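Putative transcriptional regulator (TetR/AcrR family) (PDB 3KNW) probably binds DNA and regulates transcription, as a two-subunit, all-helical member of the TetR/AcrR family of repressor-like proteins. Local coordinates at residues K15-L20 and L66-S71; L20-H25 and L41-V46; V35-I40 and E56-F61; D72-L77 and V136-A141. All coordinates share one frame; numbering follows the deposited sequence.

Contact 1: K15-L20 and L66-S71; sequences KRQHIL and LKHYIS
His68, on helix 58-81, takes the amide oxygen of Gln17 over one face of its imidazole and sets its CB against Leu20, both partners coming from helix 13-30. Starting at CB, the histidine first meets the apolar branch of Leu20, whose CD1 lies 4.4 Å from His68 CB. CG points away from the backbone N of its own residue (chi1 175°), which carries the ring out toward helix 13-30. There Gln17 OE1 sits 3.0 Å above the ring plane, displaced toward the rim. His68 CG and CD2, at the root of the ring, are 4.1 and 4.0 Å from Gln17 OE1. His68 ND1 is nearer to that oxygen, at 3.5 Å. The closest atom is His68 CE1, 3.0 Å from Gln17 OE1. His68 NE2 is also near Gln17 OE1, at 3.3 Å, but the angle is too poor for a hydrogen bond. Gln17 gets there because its chain folds at chi2 (-55°), and its amide plane stands 45° to the ring. Leucine suits the buried side of this site, whereas glutamine and histidine suit its partly exposed side. A carbonyl-type oxygen over an imidazole face is an electrostatic contact, and it would probably be stronger if the ring were protonated.

Contact 2: L20-H25 and L41-V46; sequences LDSGFH and LKTSGV
In the DNA-binding region of this TetR-like protein, Ser22 of helix 13-30 packs on Thr43 and Ser44, in the last turn of helix 37-44, which begins the predicted helix-turn-helix. Ser22 and Ser44 bring their backbones very close, with Ser22 CA 5.2 Å from Ser44 CA, a spacing that suits small side chains. Ser22 OG is set beside its own backbone N (chi1 -66°); it bonds to His18 O one turn back and also lies against the neighbouring helix, 3.2 Å from Ser44 CA. Its CB lies near Ser44 CB as well. Thr43 adds its methyl: Thr43 CG2 reaches Ser22 CB at 3.9 Å, while its hydroxyl is bonded to Glu39 O within its own helix. Ser22 OG, though bonded to His18 O, thus still packs on CA and CB of Ser44, joined by the carbons Ser22 CB and Thr43 CG2. His18 NE2 also bonds to Ser44 O, adding a polar link at this helix end.

Beyond the contact the chain turns. Gly45 takes a positive phi of 88°, where a CB would press on the carbonyl O of Ser44. Val46 N then donates to Ser44 OG at 3.1 Å and 158°, an ST turn. This close approach of helix 13-30 to the end of helix 37-44, followed by the turn at Gly45, is consistent with the three-helix DNA-binding domain of the TetR family, whose first helix packs against the helix-turn-helix pair.

Contact 3: V35-I40 and E56-F61; sequences VGLQEI and ESKEAF
Val35 meets Lys58 twice, through its carbonyl and through a methyl. Lys58 NZ lies 2.9 Å from Val35 O in a weak hydrogen bond, and Val35 CG2 touches Lys58 CE at 3.9 Å, the two side chains crossing at about a right angle. The ammonium has further partners in Phe32, whose carbonyl accepts a bond and whose ring makes a cation-pi contact, so lysine suits a place where carbonyl oxygens and an aromatic face gather. Lys58 spans the distance because it leaves its helix with CG opposite the backbone N (chi1 -169°) and stays extended to its tip.

Gly36 follows at the N-cap of helix 37-44, the first helix of the predicted helix-turn-helix. Leu37 opens that helix and lays CD2 on the lysine's aliphatic root, 3.5 Å from Lys58 CB and equally near its CG. The long, part-polar lysine therefore offers methylenes to leucine and keeps its charge for the loop. On the facing side, helix 58-81 has a side-chain cap that glycine cannot give: Ser57, its N-cap, accepts a nearly straight bond from Ala60 N to Ser57 OG (2.9 Å, 178°), which caps the first turn of the helix, where Lys58 lies.

One turn on, Ile40 points at Phe61 and the two slide past each other in opposite directions. Ile40 CD1 comes within 3.8 Å of Phe61 CE2, and Ile40 CG2 lies at 4.0 Å from that same carbon. A branched aliphatic chain gives the ring two methyl contacts, while Phe51 and Phe55 make edge-to-face packing with Phe61.

Contact 4: D72-L77 and V136-A141; sequences DYQIRL and VKRLIA
Segments 72-77 and 136-141 run almost parallel, at 10° with their axes 11.9 Å apart, and across that separation Leu139 reaches out to Tyr73 and Leu77. Leu139 CG lies opposite its backbone N (chi1 178°), which sends both methyls toward the facing helix. CD1 does the most: Leu139 CD1 approaches Leu77 CD1 at 3.5 Å and Tyr73 CE2 at 4.0 Å, with each partner's side chain crossing that of Leu139 at about a right angle. Leu139 CD2 passes close to Tyr73 OH at 4.0 Å, a van der Waals contact with a methyl; the hydroxyl's polar partner is Tyr94 OH. Tyrosine thus lends its ring carbon CE2 to leucine and its hydroxyl to another tyrosine.

At the solvent side, Gln74 and Arg138 approach with their flat groups steeply inclined, the amide and guanidinium planes being 68° apart. Gln74 NE2 and Arg138 NH2 are 3.5 Å apart, but both are donors and make no bond. Gln74 OE1 lies at the guanidinium edge, in its plane, 3.8 Å from Arg138 NH2. Long, flexible polar chains suit this exposed margin.

Helix 126-153 also meets the second subunit, whose Tyr183 makes a cation-pi contact with Lys137. Near-parallel helices joined through leucine and tyrosine side chains are consistent with the larger helical domain of TetR-family regulators, which carries the dimer interface.

How the contacts relate
Contacts 1, 2 and 3 cluster on one side of the chain's centre, their centres about 10 to 13 Å apart. The centre of contact 4 lies about 24 and 26 Å from those of contacts 2 and 3, but about 15 Å from that of contact 1, which it touches where Ile70 meets Arg138. Along the chain, contacts 2 and 3 cross, both nested inside the loop closed by contact 1; contact 4 follows in series. Helix 13-30 serves contacts 1 and 2, which share Leu20, helix 37-44 contacts 2 and 3, and helix 58-81 contacts 1, 3 and 4. Phe61 packs on Ile19, Leu20 and Gly23. Helix 58-81 thus links the probable DNA-binding head to the helical body, a path that in TetR relatives transmits ligand-induced movement.

Contact 1: K15-L20 and L66-S71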
loop_
_atom_site.group_PDB
_atom_site.type_symbol
_atom_site.label_atom_id
_atom_site.label_comp_id
_atom_site.label_asym_id
_atom_site.label_seq_id
_atom_site.Cartn_x
_atom_site.Cartn_y
_atom_site.Cartn_z
ATOM N N LYS A 15 -27.545 -11.175 13.947
ATOM C CA LYS A 15 -27.712 -11.420 12.505
ATOM C C LYS A 15 -27.080 -10.276 11.693
ATOM O O LYS A 15 -26.249 -10.496 10.816
ATOM C CB LYS A 15 -29.184 -11.575 12.144
ATOM C CG LYS A 15 -29.399 -12.103 10.744
ATOM C CD LYS A 15 -30.836 -11.877 10.284
ATOM C CE LYS A 15 -31.307 -12.902 9.251
ATOM N NZ LYS A 15 -32.810 -12.847 9.117
ATOM N N ARG A 16 -27.476 -9.055 12.011
ATOM C CA ARG A 16 -26.863 -7.909 11.399
ATOM C C ARG A 16 -25.332 -8.065 11.409
ATOM O O ARG A 16 -24.688 -7.832 10.382
ATOM C CB ARG A 16 -27.271 -6.651 12.138
ATOM C CG ARG A 16 -26.905 -5.378 11.446
ATOM C CD ARG A 16 -27.424 -4.180 12.244
ATOM N NE ARG A 16 -27.023 -2.916 11.636
ATOM C CZ ARG A 16 -25.831 -2.325 11.801
ATOM N NH1 ARG A 16 -25.573 -1.174 11.188
ATOM N NH2 ARG A 16 -24.899 -2.873 12.577
ATOM N N GLN A 17 -24.769 -8.487 12.555
ATOM C CA GLN A 17 -23.306 -8.633 12.714
ATOM C C GLN A 17 -22.776 -9.739 11.860
ATOM O O GLN A 17 -21.683 -9.632 11.289
ATOM C CB GLN A 17 -22.896 -8.974 14.155
ATOM C CG GLN A 17 -23.270 -7.947 15.252
ATOM C CD GLN A 17 -22.758 -6.551 14.970
ATOM O OE1 GLN A 17 -21.749 -6.368 14.265
ATOM N NE2 GLN A 17 -23.466 -5.549 15.502
ATOM N N HIS A 18 -23.536 -10.827 11.791
ATOM C CA HIS A 18 -23.144 -11.929 10.917
ATOM C C HIS A 18 -22.995 -11.456 9.484
ATOM O O HIS A 18 -22.006 -11.768 8.827
ATOM C CB HIS A 18 -24.134 -13.089 10.945
ATOM C CG HIS A 18 -23.746 -14.200 10.022
ATOM N ND1 HIS A 18 -22.759 -15.109 10.336
ATOM C CD2 HIS A 18 -24.161 -14.506 8.769
ATOM C CE1 HIS A 18 -22.603 -15.944 9.324
ATOM N NE2 HIS A 18 -23.438 -15.598 8.358
ATOM N N ILE A 19 -23.984 -10.706 9.020
ATOM C CA ILE A 19 -23.976 -10.216 7.651
ATOM C C ILE A 19 -22.755 -9.333 7.394
ATOM O O ILE A 19 -22.064 -9.512 6.404
ATOM C CB ILE A 19 -25.268 -9.484 7.305
ATOM C CG1 ILE A 19 -26.478 -10.437 7.419
ATOM C CG2 ILE A 19 -25.221 -8.947 5.889
ATOM C CD1 ILE A 19 -27.740 -9.747 7.424
ATOM N N LEU A 20 -22.490 -8.391 8.277
ATOM C CA LEU A 20 -21.323 -7.526 8.143
ATOM C C LEU A 20 -20.063 -8.359 8.114
ATOM O O LEU A 20 -19.215 -8.149 7.258
ATOM C CB LEU A 20 -21.255 -6.511 9.276
ATOM C CG LEU A 20 -22.330 -5.455 9.091
ATOM C CD1 LEU A 20 -22.660 -4.855 10.429
ATOM C CD2 LEU A 20 -21.907 -4.370 8.094
ATOM N N LEU A 66 -17.651 -0.450 7.006
ATOM C CA LEU A 66 -16.433 0.251 7.361
ATOM C C LEU A 66 -16.542 0.828 8.743
ATOM O O LEU A 66 -15.560 0.889 9.454
ATOM C CB LEU A 66 -16.069 1.356 6.358
ATOM C CG LEU A 66 -15.651 0.869 4.958
ATOM C CD1 LEU A 66 -15.517 2.098 4.069
ATOM C CD2 LEU A 66 -14.374 -0.048 4.906
ATOM N N LYS A 67 -17.733 1.291 9.097
ATOM C CA LYS A 67 -17.959 1.890 10.404
ATOM C C LYS A 67 -17.739 0.825 11.469
ATOM O O LYS A 67 -17.093 1.093 12.491
ATOM C CB LYS A 67 -19.375 2.478 10.545
ATOM C CG LYS A 67 -19.525 3.958 10.135
ATOM C CD LYS A 67 -20.907 4.510 10.508
ATOM C CE LYS A 67 -21.243 5.834 9.794
ATOM N NZ LYS A 67 -21.889 5.704 8.421
ATOM N N HIS A 68 -18.283 -0.370 11.217
ATOM C CA HIS A 68 -18.214 -1.483 12.161
ATOM C C HIS A 68 -16.794 -1.954 12.301
ATOM O O HIS A 68 -16.366 -2.315 13.398
ATOM C CB HIS A 68 -19.106 -2.663 11.735
ATOM C CG HIS A 68 -18.963 -3.865 12.618
ATOM N ND1 HIS A 68 -19.285 -3.842 13.959
ATOM C CD2 HIS A 68 -18.481 -5.108 12.367
ATOM C CE1 HIS A 68 -19.033 -5.028 14.491
ATOM N NE2 HIS A 68 -18.557 -5.817 13.543
ATOM N N TYR A 69 -16.071 -1.936 11.194
ATOM C CA TYR A 69 -14.649 -2.232 11.214
ATOM C C TYR A 69 -13.864 -1.246 12.106
ATOM O O TYR A 69 -13.095 -1.658 12.960
ATOM C CB TYR A 69 -14.078 -2.245 9.784
ATOM C CG TYR A 69 -12.584 -2.486 9.754
ATOM C CD1 TYR A 69 -12.055 -3.736 10.065
ATOM C CD2 TYR A 69 -11.703 -1.463 9.439
ATOM C CE1 TYR A 69 -10.685 -3.966 10.075
ATOM C CE2 TYR A 69 -10.326 -1.676 9.422
ATOM C CZ TYR A 69 -9.821 -2.930 9.749
ATOM O OH TYR A 69 -8.463 -3.147 9.748
ATOM N N ILE A 70 -14.084 0.047 11.910
ATOM C CA ILE A 70 -13.373 1.080 12.637
ATOM C C ILE A 70 -13.741 0.971 14.117
ATOM O O ILE A 70 -12.868 1.070 14.969
ATOM C CB ILE A 70 -13.740 2.494 12.106
ATOM C CG1 ILE A 70 -13.166 2.713 10.706
ATOM C CG2 ILE A 70 -13.199 3.585 13.029
ATOM C CD1 ILE A 70 -13.983 3.674 9.840
ATOM N N SER A 71 -15.028 0.732 14.404
ATOM C CA SER A 71 -15.546 0.713 15.794
ATOM C C SER A 71 -14.945 -0.395 16.649
ATOM O O SER A 71 -14.615 -0.189 17.828
ATOM C CB SER A 71 -17.086 0.617 15.824
ATOM O OG SER A 71 -17.537 -0.054 16.999
#

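Contact 2: L20-H25 and L41-V46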
loop_
_atom_site.group_PDB
_atom_site.type_symbol
_atom_site.label_atom_id
_atom_site.label_comp_id
_atom_site.label_asym_id
_atom_site.label_seq_id
_atom_site.Cartn_x
_atom_site.Cartn_y
_atom_site.Cartn_z
ATOM N N LEU A 20 -22.490 -8.391 8.277
ATOM C CA LEU A 20 -21.323 -7.526 8.143
ATOM C C LEU A 20 -20.063 -8.359 8.114
ATOM O O LEU A 20 -19.215 -8.149 7.258
ATOM C CB LEU A 20 -21.255 -6.511 9.276
ATOM C CG LEU A 20 -22.330 -5.455 9.091
ATOM C CD1 LEU A 20 -22.660 -4.855 10.429
ATOM C CD2 LEU A 20 -21.907 -4.370 8.094
ATOM N N ASP A 21 -19.942 -9.324 9.029
ATOM C CA ASP A 21 -18.758 -10.175 9.074
ATOM C C ASP A 21 -18.604 -11.066 7.834
ATOM O O ASP A 21 -17.490 -11.189 7.312
ATOM C CB ASP A 21 -18.710 -10.958 10.390
ATOM C CG ASP A 21 -18.526 -10.020 11.619
ATOM O OD1 ASP A 21 -17.945 -8.892 11.439
ATOM O OD2 ASP A 21 -18.963 -10.400 12.747
ATOM N N SER A 22 -19.692 -11.651 7.347
ATOM C CA SER A 22 -19.701 -12.247 6.004
ATOM C C SER A 22 -19.156 -11.268 4.957
ATOM O O SER A 22 -18.203 -11.589 4.238
ATOM C CB SER A 22 -21.110 -12.644 5.575
ATOM O OG SER A 22 -21.609 -13.689 6.377
ATOM N N GLY A 23 -19.756 -10.079 4.873
ATOM C CA GLY A 23 -19.337 -9.093 3.900
ATOM C C GLY A 23 -17.842 -8.747 4.010
ATOM O O GLY A 23 -17.137 -8.667 3.003
ATOM N N PHE A 24 -17.386 -8.604 5.251
ATOM C CA PHE A 24 -16.056 -8.172 5.547
ATOM C C PHE A 24 -15.012 -9.141 4.996
ATOM O O PHE A 24 -14.062 -8.719 4.359
ATOM C CB PHE A 24 -15.855 -8.014 7.055
ATOM C CG PHE A 24 -14.456 -7.664 7.399
ATOM C CD1 PHE A 24 -13.952 -6.428 7.057
ATOM C CD2 PHE A 24 -13.617 -8.586 7.974
ATOM C CE1 PHE A 24 -12.661 -6.101 7.317
ATOM C CE2 PHE A 24 -12.308 -8.258 8.252
ATOM C CZ PHE A 24 -11.831 -7.012 7.914
ATOM N N HIS A 25 -15.204 -10.429 5.247
ATOM C CA HIS A 25 -14.351 -11.447 4.669
ATOM C C HIS A 25 -14.384 -11.326 3.161
ATOM O O HIS A 25 -13.337 -11.325 2.512
ATOM C CB HIS A 25 -14.754 -12.861 5.108
ATOM C CG HIS A 25 -14.494 -13.136 6.557
ATOM N ND1 HIS A 25 -13.220 -13.204 7.085
ATOM C CD2 HIS A 25 -15.342 -13.354 7.593
ATOM C CE1 HIS A 25 -13.295 -13.460 8.380
ATOM N NE2 HIS A 25 -14.572 -13.545 8.715
ATOM N N LEU A 41 -24.982 -12.213 -0.601
ATOM C CA LEU A 41 -26.088 -13.118 -0.102
ATOM C C LEU A 41 -25.652 -14.572 -0.014
ATOM O O LEU A 41 -25.849 -15.237 1.000
ATOM C CB LEU A 41 -27.336 -13.072 -0.991
ATOM C CG LEU A 41 -28.040 -11.720 -1.172
ATOM C CD1 LEU A 41 -29.422 -11.886 -1.785
ATOM C CD2 LEU A 41 -28.123 -10.972 0.145
ATOM N N LYS A 42 -25.073 -15.073 -1.092
ATOM C CA LYS A 42 -24.489 -16.407 -1.091
ATOM C C LYS A 42 -23.498 -16.618 0.084
ATOM O O LYS A 42 -23.525 -17.673 0.745
ATOM C CB LYS A 42 -23.815 -16.689 -2.449
ATOM C CG LYS A 42 -23.234 -18.111 -2.643
ATOM C CD LYS A 42 -21.968 -18.073 -3.569
ATOM C CE LYS A 42 -21.613 -19.443 -4.244
ATOM N NZ LYS A 42 -20.360 -19.340 -5.131
ATOM N N THR A 43 -22.621 -15.648 0.346
ATOM C CA THR A 43 -21.612 -15.837 1.398
ATOM C C THR A 43 -22.307 -15.946 2.744
ATOM O O THR A 43 -22.028 -16.862 3.523
ATOM C CB THR A 43 -20.573 -14.691 1.482
ATOM O OG1 THR A 43 -19.766 -14.672 0.295
ATOM C CG2 THR A 43 -19.654 -14.870 2.697
ATOM N N SER A 44 -23.231 -15.025 3.004
ATOM C CA SER A 44 -23.813 -14.895 4.328
ATOM C C SER A 44 -24.790 -16.012 4.640
ATOM O O SER A 44 -24.934 -16.369 5.800
ATOM C CB SER A 44 -24.507 -13.538 4.468
ATOM O OG SER A 44 -25.720 -13.479 3.721
ATOM N N GLY A 45 -25.450 -16.554 3.601
ATOM C CA GLY A 45 -26.534 -17.508 3.772
ATOM C C GLY A 45 -27.898 -16.863 3.923
ATOM O O GLY A 45 -28.901 -17.542 4.083
ATOM N N VAL A 46 -27.958 -15.549 3.849
ATOM C CA VAL A 46 -29.202 -14.853 4.080
ATOM C C VAL A 46 -29.946 -14.626 2.769
ATOM O O VAL A 46 -29.311 -14.331 1.756
ATOM C CB VAL A 46 -28.906 -13.513 4.751
ATOM C CG1 VAL A 46 -30.158 -12.719 4.933
ATOM C CG2 VAL A 46 -28.227 -13.754 6.099
#

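Contact 3: V35-I40 and E56-F61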
loop_
_atom_site.group_PDB
_atom_site.type_symbol
_atom_site.label_atom_id
_atom_site.label_comp_id
_atom_site.label_asym_id
_atom_site.label_seq_id
_atom_site.Cartn_x
_atom_site.Cartn_y
_atom_site.Cartn_z
ATOM N N VAL A 35 -17.877 -6.641 -6.255
ATOM C CA VAL A 35 -18.898 -7.633 -5.851
ATOM C C VAL A 35 -20.334 -7.161 -5.978
ATOM O O VAL A 35 -20.625 -5.970 -5.832
ATOM C CB VAL A 35 -18.731 -8.099 -4.401
ATOM C CG1 VAL A 35 -17.325 -8.537 -4.153
ATOM C CG2 VAL A 35 -19.176 -7.022 -3.413
ATOM N N GLY A 36 -21.232 -8.112 -6.254
ATOM C CA GLY A 36 -22.671 -7.849 -6.274
ATOM C C GLY A 36 -23.293 -8.336 -4.986
ATOM O O GLY A 36 -22.669 -9.055 -4.212
ATOM N N LEU A 37 -24.535 -7.967 -4.737
ATOM C CA LEU A 37 -25.230 -8.532 -3.581
ATOM C C LEU A 37 -25.284 -10.069 -3.579
ATOM O O LEU A 37 -25.179 -10.686 -2.529
ATOM C CB LEU A 37 -26.644 -7.959 -3.478
ATOM C CG LEU A 37 -26.706 -6.459 -3.137
ATOM C CD1 LEU A 37 -27.998 -6.177 -2.375
ATOM C CD2 LEU A 37 -25.482 -5.967 -2.302
ATOM N N GLN A 38 -25.442 -10.662 -4.756
ATOM C CA GLN A 38 -25.541 -12.107 -4.921
ATOM C C GLN A 38 -24.415 -12.845 -4.216
ATOM O O GLN A 38 -24.655 -13.833 -3.526
ATOM C CB GLN A 38 -25.533 -12.467 -6.422
ATOM C CG GLN A 38 -26.266 -13.754 -6.809
ATOM C CD GLN A 38 -26.292 -13.976 -8.345
ATOM O OE1 GLN A 38 -25.422 -13.472 -9.065
ATOM N NE2 GLN A 38 -27.294 -14.722 -8.840
ATOM N N GLU A 39 -23.183 -12.391 -4.398
ATOM C CA GLU A 39 -22.068 -13.051 -3.743
ATOM C C GLU A 39 -22.233 -12.800 -2.258
ATOM O O GLU A 39 -22.209 -13.719 -1.446
ATOM C CB GLU A 39 -20.713 -12.509 -4.199
ATOM C CG GLU A 39 -20.461 -12.520 -5.691
ATOM C CD GLU A 39 -19.034 -12.091 -6.047
ATOM O OE1 GLU A 39 -18.102 -12.489 -5.302
ATOM O OE2 GLU A 39 -18.850 -11.379 -7.080
ATOM N N ILE A 40 -22.415 -11.532 -1.921
ATOM C CA ILE A 40 -22.694 -11.145 -0.564
ATOM C C ILE A 40 -23.838 -12.008 0.086
ATOM O O ILE A 40 -23.642 -12.501 1.202
ATOM C CB ILE A 40 -22.972 -9.627 -0.494
ATOM C CG1 ILE A 40 -21.716 -8.821 -0.880
ATOM C CG2 ILE A 40 -23.373 -9.234 0.887
ATOM C CD1 ILE A 40 -21.928 -7.320 -0.889
ATOM N N GLU A 56 -30.401 -0.865 3.369
ATOM C CA GLU A 56 -31.205 -0.481 2.204
ATOM C C GLU A 56 -30.516 -0.643 0.827
ATOM O O GLU A 56 -31.178 -0.687 -0.197
ATOM C CB GLU A 56 -31.785 0.931 2.403
ATOM C CG GLU A 56 -30.767 2.079 2.477
ATOM C CD GLU A 56 -31.462 3.442 2.609
ATOM O OE1 GLU A 56 -32.317 3.574 3.526
ATOM O OE2 GLU A 56 -31.173 4.367 1.796
ATOM N N SER A 57 -29.197 -0.751 0.786
ATOM C CA SER A 57 -28.482 -0.866 -0.508
ATOM C C SER A 57 -27.082 -1.382 -0.296
ATOM O O SER A 57 -26.597 -1.343 0.821
ATOM C CB SER A 57 -28.372 0.491 -1.170
ATOM O OG SER A 57 -27.589 1.322 -0.351
ATOM N N LYS A 58 -26.453 -1.861 -1.359
ATOM C CA LYS A 58 -25.081 -2.275 -1.297
ATOM C C LYS A 58 -24.232 -1.147 -0.669
ATOM O O LYS A 58 -23.353 -1.405 0.118
ATOM C CB LYS A 58 -24.534 -2.633 -2.703
ATOM C CG LYS A 58 -23.123 -3.346 -2.698
ATOM C CD LYS A 58 -22.425 -3.313 -4.066
ATOM C CE LYS A 58 -20.902 -3.533 -3.925
ATOM N NZ LYS A 58 -20.133 -3.148 -5.151
ATOM N N GLU A 59 -24.572 0.092 -0.979
ATOM C CA GLU A 59 -23.837 1.240 -0.501
ATOM C C GLU A 59 -24.050 1.500 0.997
ATOM O O GLU A 59 -23.054 1.691 1.714
ATOM C CB GLU A 59 -24.136 2.466 -1.372
ATOM C CG GLU A 59 -23.305 3.700 -1.078
ATOM C CD GLU A 59 -21.785 3.562 -1.387
ATOM O OE1 GLU A 59 -21.402 3.047 -2.496
ATOM O OE2 GLU A 59 -21.005 4.004 -0.509
ATOM N N ALA A 60 -25.291 1.483 1.487
ATOM C CA ALA A 60 -25.533 1.585 2.948
ATOM C C ALA A 60 -24.704 0.558 3.727
ATOM O O ALA A 60 -24.121 0.845 4.774
ATOM C CB ALA A 60 -27.024 1.419 3.286
ATOM N N PHE A 61 -24.655 -0.638 3.179
ATOM C CA PHE A 61 -24.037 -1.770 3.802
ATOM C C PHE A 61 -22.522 -1.580 3.848
ATOM O O PHE A 61 -21.879 -1.870 4.857
ATOM C CB PHE A 61 -24.412 -2.992 2.988
ATOM C CG PHE A 61 -23.602 -4.201 3.290
ATOM C CD1 PHE A 61 -23.749 -4.858 4.495
ATOM C CD2 PHE A 61 -22.734 -4.718 2.355
ATOM C CE1 PHE A 61 -23.049 -6.001 4.758
ATOM C CE2 PHE A 61 -22.011 -5.847 2.629
ATOM C CZ PHE A 61 -22.169 -6.484 3.817
#

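Contact 4: D72-L77 and V136-A141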
loop_
_atom_site.group_PDB
_atom_site.type_symbol
_atom_site.label_atom_id
_atom_site.label_comp_id
_atom_site.label_asym_id
_atom_site.label_seq_id
_atom_site.Cartn_x
_atom_site.Cartn_y
_atom_site.Cartn_z
ATOM N N ASP A 72 -14.853 -1.574 16.050
ATOM C CA ASP A 72 -14.164 -2.697 16.645
ATOM C C ASP A 72 -12.646 -2.439 16.753
ATOM O O ASP A 72 -12.043 -2.769 17.793
ATOM C CB ASP A 72 -14.436 -3.970 15.830
ATOM C CG ASP A 72 -15.838 -4.554 16.065
ATOM O OD1 ASP A 72 -16.626 -3.983 16.887
ATOM O OD2 ASP A 72 -16.135 -5.606 15.430
ATOM N N TYR A 73 -12.028 -1.857 15.714
ATOM C CA TYR A 73 -10.593 -1.542 15.748
ATOM C C TYR A 73 -10.265 -0.715 16.994
ATOM O O TYR A 73 -9.351 -1.057 17.753
ATOM C CB TYR A 73 -10.170 -0.746 14.526
ATOM C CG TYR A 73 -8.709 -0.841 14.187
ATOM C CD1 TYR A 73 -8.269 -1.605 13.105
ATOM C CD2 TYR A 73 -7.762 -0.171 14.916
ATOM C CE1 TYR A 73 -6.907 -1.706 12.774
ATOM C CE2 TYR A 73 -6.401 -0.275 14.589
ATOM C CZ TYR A 73 -5.986 -1.040 13.518
ATOM O OH TYR A 73 -4.659 -1.116 13.206
ATOM N N GLN A 74 -11.037 0.338 17.253
ATOM C CA GLN A 74 -10.721 1.191 18.388
ATOM C C GLN A 74 -10.971 0.513 19.760
ATOM O O GLN A 74 -10.197 0.722 20.702
ATOM C CB GLN A 74 -11.387 2.577 18.273
ATOM C CG GLN A 74 -12.888 2.596 18.374
ATOM C CD GLN A 74 -13.436 4.003 18.590
ATOM O OE1 GLN A 74 -12.891 4.776 19.395
ATOM N NE2 GLN A 74 -14.517 4.344 17.871
ATOM N N ILE A 75 -12.022 -0.290 19.865
ATOM C CA ILE A 75 -12.211 -1.126 21.029
ATOM C C ILE A 75 -10.996 -2.045 21.212
ATOM O O ILE A 75 -10.531 -2.212 22.342
ATOM C CB ILE A 75 -13.485 -1.995 20.920
ATOM C CG1 ILE A 75 -14.738 -1.122 20.892
ATOM C CG2 ILE A 75 -13.592 -2.987 22.083
ATOM C CD1 ILE A 75 -15.987 -1.894 20.445
ATOM N N ARG A 76 -10.484 -2.631 20.122
ATOM C CA ARG A 76 -9.299 -3.504 20.203
ATOM C C ARG A 76 -8.062 -2.705 20.608
ATOM O O ARG A 76 -7.257 -3.193 21.366
ATOM C CB ARG A 76 -9.059 -4.290 18.909
ATOM N N LEU A 77 -7.935 -1.467 20.154
ATOM C CA LEU A 77 -6.871 -0.565 20.641
ATOM C C LEU A 77 -6.993 -0.140 22.115
ATOM O O LEU A 77 -5.998 0.048 22.802
ATOM C CB LEU A 77 -6.824 0.703 19.803
ATOM C CG LEU A 77 -5.701 0.749 18.790
ATOM C CD1 LEU A 77 -5.745 2.014 17.967
ATOM C CD2 LEU A 77 -4.425 0.691 19.558
ATOM N N VAL A 136 -8.380 6.481 9.342
ATOM C CA VAL A 136 -6.939 6.408 9.261
ATOM C C VAL A 136 -6.365 7.630 9.938
ATOM O O VAL A 136 -5.376 7.517 10.660
ATOM C CB VAL A 136 -6.432 6.314 7.812
ATOM C CG1 VAL A 136 -4.986 6.460 7.786
ATOM C CG2 VAL A 136 -6.816 5.017 7.217
ATOM N N LYS A 137 -6.961 8.790 9.714
ATOM C CA LYS A 137 -6.486 10.009 10.422
ATOM C C LYS A 137 -6.569 9.870 11.958
ATOM O O LYS A 137 -5.714 10.337 12.680
ATOM C CB LYS A 137 -7.277 11.245 10.011
ATOM C CG LYS A 137 -7.108 11.719 8.591
ATOM C CD LYS A 137 -5.766 12.365 8.317
ATOM C CE LYS A 137 -5.909 13.511 7.251
ATOM N NZ LYS A 137 -6.933 13.207 6.127
ATOM N N ARG A 138 -7.599 9.217 12.456
ATOM C CA ARG A 138 -7.683 9.012 13.881
ATOM C C ARG A 138 -6.612 8.066 14.454
ATOM O O ARG A 138 -6.072 8.320 15.541
ATOM C CB ARG A 138 -9.059 8.517 14.247
ATOM C CG ARG A 138 -10.040 9.640 14.498
ATOM C CD ARG A 138 -11.211 9.079 15.258
ATOM N NE ARG A 138 -12.125 8.281 14.443
ATOM C CZ ARG A 138 -12.889 7.284 14.924
ATOM N NH1 ARG A 138 -13.724 6.633 14.111
ATOM N NH2 ARG A 138 -12.810 6.901 16.213
ATOM N N LEU A 139 -6.322 6.987 13.727
ATOM C CA LEU A 139 -5.309 6.051 14.121
ATOM C C LEU A 139 -3.961 6.721 14.162
ATOM O O LEU A 139 -3.255 6.639 15.145
ATOM C CB LEU A 139 -5.331 4.850 13.212
ATOM C CG LEU A 139 -4.265 3.815 13.516
ATOM C CD1 LEU A 139 -4.448 3.231 14.902
ATOM C CD2 LEU A 139 -4.262 2.745 12.450
ATOM N N ILE A 140 -3.612 7.497 13.179
ATOM C CA ILE A 140 -2.293 8.145 13.225
ATOM C C ILE A 140 -2.224 9.057 14.474
ATOM O O ILE A 140 -1.206 9.157 15.128
ATOM C CB ILE A 140 -2.012 8.909 11.914
ATOM C CG1 ILE A 140 -1.838 7.890 10.753
ATOM C CG2 ILE A 140 -0.804 9.783 12.041
ATOM C CD1 ILE A 140 -1.694 8.562 9.318
ATOM N N ALA A 141 -3.333 9.682 14.811
ATOM C CA ALA A 141 -3.400 10.631 15.906
ATOM C C ALA A 141 -3.338 9.921 17.277
ATOM O O ALA A 141 -2.681 10.396 18.167
ATOM C CB ALA A 141 -4.693 11.531 15.774
#